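Local coordinates for protein decapping nuclease RAI1 (Scheffersomyces stipitis, PDB 5BTO) that hydrolyses NAD caps from RNA 5' ends with a divalent metal, releasing the intact NAD, and directly binds, stabilises and stimulates the exoribonuclease RAT1, at residues L117-L122 with C283-I288; T223-A228 with A342-L347. One frame throughout, in Å; residues are numbered along the deposited sequence.

Contact 1: L117-L122 with C283-I288; sequences LMTKLL and CFLMGI
Leu285, in the last turn of helix 266-286, drives its isobutyl group against three residues of helix 115-123: Met118, Thr119 and Leu122. Its CB points toward the opposing helix, and CG is anti to the carbonyl carbon (chi1 -69°), which aims the branch point at Leu122 and lets CD1 reach Met118 and Thr119. Leu285 CG lies 3.8 Å from Leu122 CD2, a tip-to-tip meeting of the two leucines. The other methyl, Leu285 CD2, lies 4.0 Å from that same Leu122 CD2. CD1 reaches deepest. Leu285 CD1 sits 3.6 Å from Thr119 N and equally 3.6 Å from Thr119 OG1, and also touches Met118, with Leu285 CD1 3.9 Å from Met118 CB. One methyl thus lies against backbone and three side chains at once. Thr119 crosses it at a slant. Its hydroxyl, although beside a methyl, is not left without a partner: OG1 stands beside the backbone N (chi1 -61°) and hydrogen-bonds the carbonyl oxygen of Arg115, one turn earlier. Tyr340 of helix 333-350 touches Met118, Leu122 and Leu285, adding a third helix to this apolar cluster. Just beyond Leu285 the helix ends in a Schellman motif, in which Ile288 N bonds Cys283 O at 2.9 Å and Gly287 takes up the positive phi. The side chain of Thr119 is about 4 Å from those of Gln282 and Arg115. Contact across the two segments is entirely van der Waals, and the one side-chain hydroxyl among the touching groups is satisfied within its own helix. Close apolar packing, rather than polar pairing, therefore joins two helices that each bring a substrate-binding residue, Arg115 and Gln282, to the substrate site of this PD-(D/E)XK-family nuclease.

Contact 2: T223-A228 with A342-L347; sequences TGIGEA and AVIEWL
Ile344 is where helix 333-350 rests on the hairpin joining strands 216-225 and 228-235, meeting Ile225 and Ala228, one from each strand end. The helical segment starts at Ala342, whose carbonyl receives the amide of Trp346. Val343 turns to another part of the fold and packs on Phe371 and Leu12, in strands 370-375 and 9-12. Ile344 then points at the hairpin. Its CG2, anti to the backbone N, leads the approach: Ile344 CG2 is 3.7 Å from Ala228 CB and 3.8 Å from Ile225 CG2, so one methyl bears on both residues. The two isoleucines lie obliquely across each other, and Ile225 CG2 also touches the other branch, 4.0 Å from Ile344 CG1. In Ile225 the CG1 branch is anti to the backbone N (chi1 179°), while CG2, the methyl turned to the helix, stands between N and the carbonyl carbon. Met230 packs against both isoleucines and extends the patch along the second strand. Next in sequence, Glu345 CA lies 7.2 Å from Ala228 CA, but the glutamate side chain is exposed to solvent. Trp346 carries the helix's other side onto Phe371, Leu373 and Leu12, and also touches Lys45 of the second subunit. On the hairpin side, Ile225 and Ala228 close a type II' turn with mutual backbone bonds, Ile225 N to Ala228 O at 3.0 Å and Ala228 N to Ile225 O at 2.9 Å; Gly226 supplies its positive phi (52°). The paired backbone bonds keep Ile225 and Ala228 side by side, and both present apolar groups to Ile344, so that methyl-to-methyl contact, with no polar group exchanged, seats helix 333-350 on the tip of the hairpin in the large mixed sheet.

The centres of contacts 1 and 2 lie 13 Å apart, and the two sites touch directly. Met118 SD is 4.0 Å from Ile344 CD1, and Leu121 CD1 is 4.0 Å from Val343 CG1, placing helix 115-123 against helix 333-350. Tyr340 ties them further, since it packs on residues of contact 1 and also on Ile225 of contact 2. Along the chain their segments alternate, and each contact joins parts of the chain more than 100 residues apart. Contact 1 is the nearer to the substrate site, with Arg115 and Gln282 beside it; in contact 2 the Ile344 side chain is about 12 Å from that of Arg115.

Contact 1: L117-L122 with C283-I288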
loop_
_atom_site.group_PDB
_atom_site.type_symbol
_atom_site.label_atom_id
_atom_site.label_comp_id
_atom_site.label_asym_id
_atom_site.label_seq_id
_atom_site.Cartn_x
_atom_site.Cartn_y
_atom_site.Cartn_z
ATOM N N LEU A 117 -16.787 12.933 5.314
ATOM C CA LEU A 117 -15.719 12.095 5.841
ATOM C C LEU A 117 -15.177 11.191 4.736
ATOM O O LEU A 117 -13.973 10.935 4.662
ATOM C CB LEU A 117 -16.222 11.257 7.020
ATOM C CG LEU A 117 -16.851 12.075 8.159
ATOM C CD1 LEU A 117 -17.374 11.162 9.272
ATOM C CD2 LEU A 117 -15.858 13.107 8.709
ATOM N N MET A 118 -16.065 10.704 3.874
ATOM C CA MET A 118 -15.642 9.854 2.767
ATOM C C MET A 118 -14.897 10.669 1.711
ATOM O O MET A 118 -13.950 10.191 1.099
ATOM C CB MET A 118 -16.824 9.089 2.168
ATOM C CG MET A 118 -17.518 8.164 3.179
ATOM S SD MET A 118 -16.417 6.899 3.883
ATOM C CE MET A 118 -15.982 7.648 5.443
ATOM N N THR A 119 -15.328 11.914 1.516
ATOM C CA THR A 119 -14.599 12.820 0.639
ATOM C C THR A 119 -13.144 13.013 1.082
ATOM O O THR A 119 -12.225 13.068 0.252
ATOM C CB THR A 119 -15.298 14.204 0.574
ATOM O OG1 THR A 119 -16.628 14.045 0.048
ATOM C CG2 THR A 119 -14.507 15.158 -0.311
ATOM N N LYS A 120 -12.924 13.121 2.385
ATOM C CA LYS A 120 -11.557 13.232 2.895
ATOM C C LYS A 120 -10.714 12.015 2.506
ATOM O O LYS A 120 -9.529 12.149 2.195
ATOM C CB LYS A 120 -11.549 13.392 4.417
ATOM C CG LYS A 120 -12.126 14.701 4.922
ATOM C CD LYS A 120 -11.957 14.804 6.428
ATOM C CE LYS A 120 -12.254 16.210 6.928
ATOM N NZ LYS A 120 -11.852 16.378 8.355
ATOM N N LEU A 121 -11.313 10.823 2.536
ATOM C CA LEU A 121 -10.591 9.620 2.142
ATOM C C LEU A 121 -10.344 9.591 0.630
ATOM O O LEU A 121 -9.232 9.284 0.167
ATOM C CB LEU A 121 -11.349 8.364 2.596
ATOM C CG LEU A 121 -11.531 8.211 4.106
ATOM C CD1 LEU A 121 -12.365 6.979 4.414
ATOM C CD2 LEU A 121 -10.157 8.080 4.773
ATOM N N LEU A 122 -11.366 9.954 -0.145
ATOM C CA LEU A 122 -11.267 9.903 -1.591
ATOM C C LEU A 122 -10.225 10.898 -2.114
ATOM O O LEU A 122 -9.505 10.609 -3.069
ATOM C CB LEU A 122 -12.647 10.191 -2.212
ATOM C CG LEU A 122 -12.842 10.288 -3.721
ATOM C CD1 LEU A 122 -12.337 9.073 -4.459
ATOM C CD2 LEU A 122 -14.338 10.509 -4.041
ATOM N N CYS A 283 -19.595 15.607 -4.950
ATOM C CA CYS A 283 -20.764 15.414 -5.800
ATOM C C CYS A 283 -20.853 13.996 -6.331
ATOM O O CYS A 283 -21.940 13.414 -6.382
ATOM C CB CYS A 283 -20.762 16.426 -6.943
ATOM S SG CYS A 283 -21.077 18.098 -6.340
ATOM N N PHE A 284 -19.704 13.429 -6.698
ATOM C CA PHE A 284 -19.663 12.066 -7.210
ATOM C C PHE A 284 -20.165 11.072 -6.159
ATOM O O PHE A 284 -20.970 10.182 -6.461
ATOM C CB PHE A 284 -18.238 11.703 -7.640
ATOM C CG PHE A 284 -18.097 10.301 -8.120
ATOM C CD1 PHE A 284 -18.470 9.959 -9.404
ATOM C CD2 PHE A 284 -17.587 9.319 -7.286
ATOM C CE1 PHE A 284 -18.340 8.664 -9.851
ATOM C CE2 PHE A 284 -17.458 8.015 -7.728
ATOM C CZ PHE A 284 -17.833 7.689 -9.011
ATOM N N LEU A 285 -19.677 11.218 -4.932
ATOM C CA LEU A 285 -20.092 10.337 -3.842
ATOM C C LEU A 285 -21.573 10.449 -3.535
ATOM O O LEU A 285 -22.214 9.447 -3.187
ATOM C CB LEU A 285 -19.289 10.618 -2.572
ATOM C CG LEU A 285 -17.816 10.222 -2.617
ATOM C CD1 LEU A 285 -17.098 10.714 -1.361
ATOM C CD2 LEU A 285 -17.698 8.709 -2.740
ATOM N N MET A 286 -22.124 11.656 -3.662
ATOM C CA MET A 286 -23.528 11.874 -3.327
ATOM C C MET A 286 -24.480 11.675 -4.502
ATOM O O MET A 286 -25.693 11.719 -4.308
ATOM C CB MET A 286 -23.751 13.291 -2.784
ATOM C CG MET A 286 -23.408 13.478 -1.310
ATOM S SD MET A 286 -24.332 12.438 -0.164
ATOM C CE MET A 286 -25.977 13.152 -0.150
ATOM N N GLY A 287 -23.946 11.477 -5.706
ATOM C CA GLY A 287 -24.783 11.379 -6.893
ATOM C C GLY A 287 -25.382 12.707 -7.332
ATOM O O GLY A 287 -26.429 12.729 -7.982
ATOM N N ILE A 288 -24.735 13.810 -6.966
ATOM C CA ILE A 288 -25.158 15.141 -7.419
ATOM C C ILE A 288 -24.550 15.378 -8.798
ATOM O O ILE A 288 -23.343 15.251 -8.967
ATOM C CB ILE A 288 -24.689 16.259 -6.460
ATOM C CG1 ILE A 288 -25.181 16.026 -5.023
ATOM C CG2 ILE A 288 -25.088 17.651 -6.989
ATOM C CD1 ILE A 288 -26.641 15.926 -4.873
#

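Contact 2: T223-A228 with A342-L347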
loop_
_atom_site.group_PDB
_atom_site.type_symbol
_atom_site.label_atom_id
_atom_site.label_comp_id
_atom_site.label_asym_id
_atom_site.label_seq_id
_atom_site.Cartn_x
_atom_site.Cartn_y
_atom_site.Cartn_z
ATOM N N THR A 223 -25.763 3.943 -1.324
ATOM C CA THR A 223 -24.857 3.830 -2.445
ATOM C C THR A 223 -23.891 2.696 -2.155
ATOM O O THR A 223 -24.148 1.866 -1.288
ATOM C CB THR A 223 -24.124 5.168 -2.696
ATOM O OG1 THR A 223 -23.348 5.080 -3.896
ATOM C CG2 THR A 223 -23.247 5.537 -1.510
ATOM N N GLY A 224 -22.787 2.645 -2.874
ATOM C CA GLY A 224 -21.840 1.574 -2.649
ATOM C C GLY A 224 -20.546 1.831 -3.364
ATOM O O GLY A 224 -20.442 2.746 -4.175
ATOM N N ILE A 225 -19.550 1.020 -3.040
ATOM C CA ILE A 225 -18.293 1.017 -3.762
ATOM C C ILE A 225 -17.788 -0.413 -3.663
ATOM O O ILE A 225 -17.847 -1.019 -2.592
ATOM C CB ILE A 225 -17.273 2.030 -3.183
ATOM C CG1 ILE A 225 -15.962 1.957 -3.960
ATOM C CG2 ILE A 225 -17.021 1.792 -1.690
ATOM C CD1 ILE A 225 -15.656 3.185 -4.739
ATOM N N GLY A 226 -17.345 -0.966 -4.783
ATOM C CA GLY A 226 -17.012 -2.380 -4.833
ATOM C C GLY A 226 -18.161 -3.222 -4.306
ATOM O O GLY A 226 -19.297 -3.092 -4.775
ATOM N N GLU A 227 -17.871 -4.082 -3.331
ATOM C CA GLU A 227 -18.891 -4.945 -2.736
ATOM C C GLU A 227 -19.572 -4.316 -1.525
ATOM O O GLU A 227 -20.512 -4.893 -0.966
ATOM C CB GLU A 227 -18.275 -6.284 -2.320
ATOM C CG GLU A 227 -17.855 -7.121 -3.496
ATOM C CD GLU A 227 -19.025 -7.411 -4.402
ATOM O OE1 GLU A 227 -19.896 -8.210 -4.005
ATOM O OE2 GLU A 227 -19.084 -6.833 -5.503
ATOM N N ALA A 228 -19.094 -3.143 -1.117
ATOM C CA ALA A 228 -19.597 -2.482 0.086
ATOM C C ALA A 228 -20.863 -1.676 -0.199
ATOM O O ALA A 228 -20.920 -0.937 -1.176
ATOM C CB ALA A 228 -18.521 -1.556 0.666
ATOM N N ALA A 342 -9.949 0.827 -2.179
ATOM C CA ALA A 342 -9.019 0.025 -1.376
ATOM C C ALA A 342 -9.236 0.257 0.118
ATOM O O ALA A 342 -9.205 -0.686 0.924
ATOM C CB ALA A 342 -7.541 0.334 -1.766
ATOM N N VAL A 343 -9.418 1.520 0.493
ATOM C CA VAL A 343 -9.616 1.876 1.886
ATOM C C VAL A 343 -10.890 1.235 2.436
ATOM O O VAL A 343 -10.876 0.621 3.506
ATOM C CB VAL A 343 -9.742 3.400 2.069
ATOM C CG1 VAL A 343 -10.156 3.727 3.508
ATOM C CG2 VAL A 343 -8.447 4.089 1.683
ATOM N N ILE A 344 -11.994 1.387 1.706
ATOM C CA ILE A 344 -13.267 0.853 2.187
ATOM C C ILE A 344 -13.199 -0.680 2.305
ATOM O O ILE A 344 -13.643 -1.263 3.299
ATOM C CB ILE A 344 -14.433 1.264 1.281
ATOM C CG1 ILE A 344 -14.626 2.789 1.303
ATOM C CG2 ILE A 344 -15.725 0.575 1.719
ATOM C CD1 ILE A 344 -14.873 3.379 2.674
ATOM N N GLU A 345 -12.658 -1.333 1.285
ATOM C CA GLU A 345 -12.499 -2.793 1.340
ATOM C C GLU A 345 -11.644 -3.231 2.539
ATOM O O GLU A 345 -11.965 -4.204 3.225
ATOM C CB GLU A 345 -11.874 -3.300 0.046
ATOM C CG GLU A 345 -11.708 -4.810 -0.024
ATOM C CD GLU A 345 -10.883 -5.236 -1.227
ATOM O OE1 GLU A 345 -9.706 -4.831 -1.303
ATOM O OE2 GLU A 345 -11.408 -5.964 -2.101
ATOM N N TRP A 346 -10.553 -2.506 2.777
ATOM C CA TRP A 346 -9.651 -2.814 3.878
ATOM C C TRP A 346 -10.360 -2.682 5.230
ATOM O O TRP A 346 -10.253 -3.562 6.085
ATOM C CB TRP A 346 -8.436 -1.883 3.813
ATOM C CG TRP A 346 -7.319 -2.186 4.761
ATOM C CD1 TRP A 346 -6.518 -3.294 4.764
ATOM C CD2 TRP A 346 -6.837 -1.336 5.809
ATOM N NE1 TRP A 346 -5.573 -3.188 5.761
ATOM C CE2 TRP A 346 -5.744 -1.996 6.415
ATOM C CE3 TRP A 346 -7.227 -0.085 6.299
ATOM C CZ2 TRP A 346 -5.035 -1.447 7.485
ATOM C CZ3 TRP A 346 -6.523 0.467 7.357
ATOM C CH2 TRP A 346 -5.434 -0.223 7.946
ATOM N N LEU A 347 -11.101 -1.593 5.423
ATOM C CA LEU A 347 -11.794 -1.404 6.693
ATOM C C LEU A 347 -12.763 -2.539 6.950
ATOM O O LEU A 347 -12.831 -3.058 8.065
ATOM C CB LEU A 347 -12.530 -0.066 6.748
ATOM C CG LEU A 347 -11.623 1.163 6.730
ATOM C CD1 LEU A 347 -12.466 2.427 6.713
ATOM C CD2 LEU A 347 -10.678 1.156 7.929
#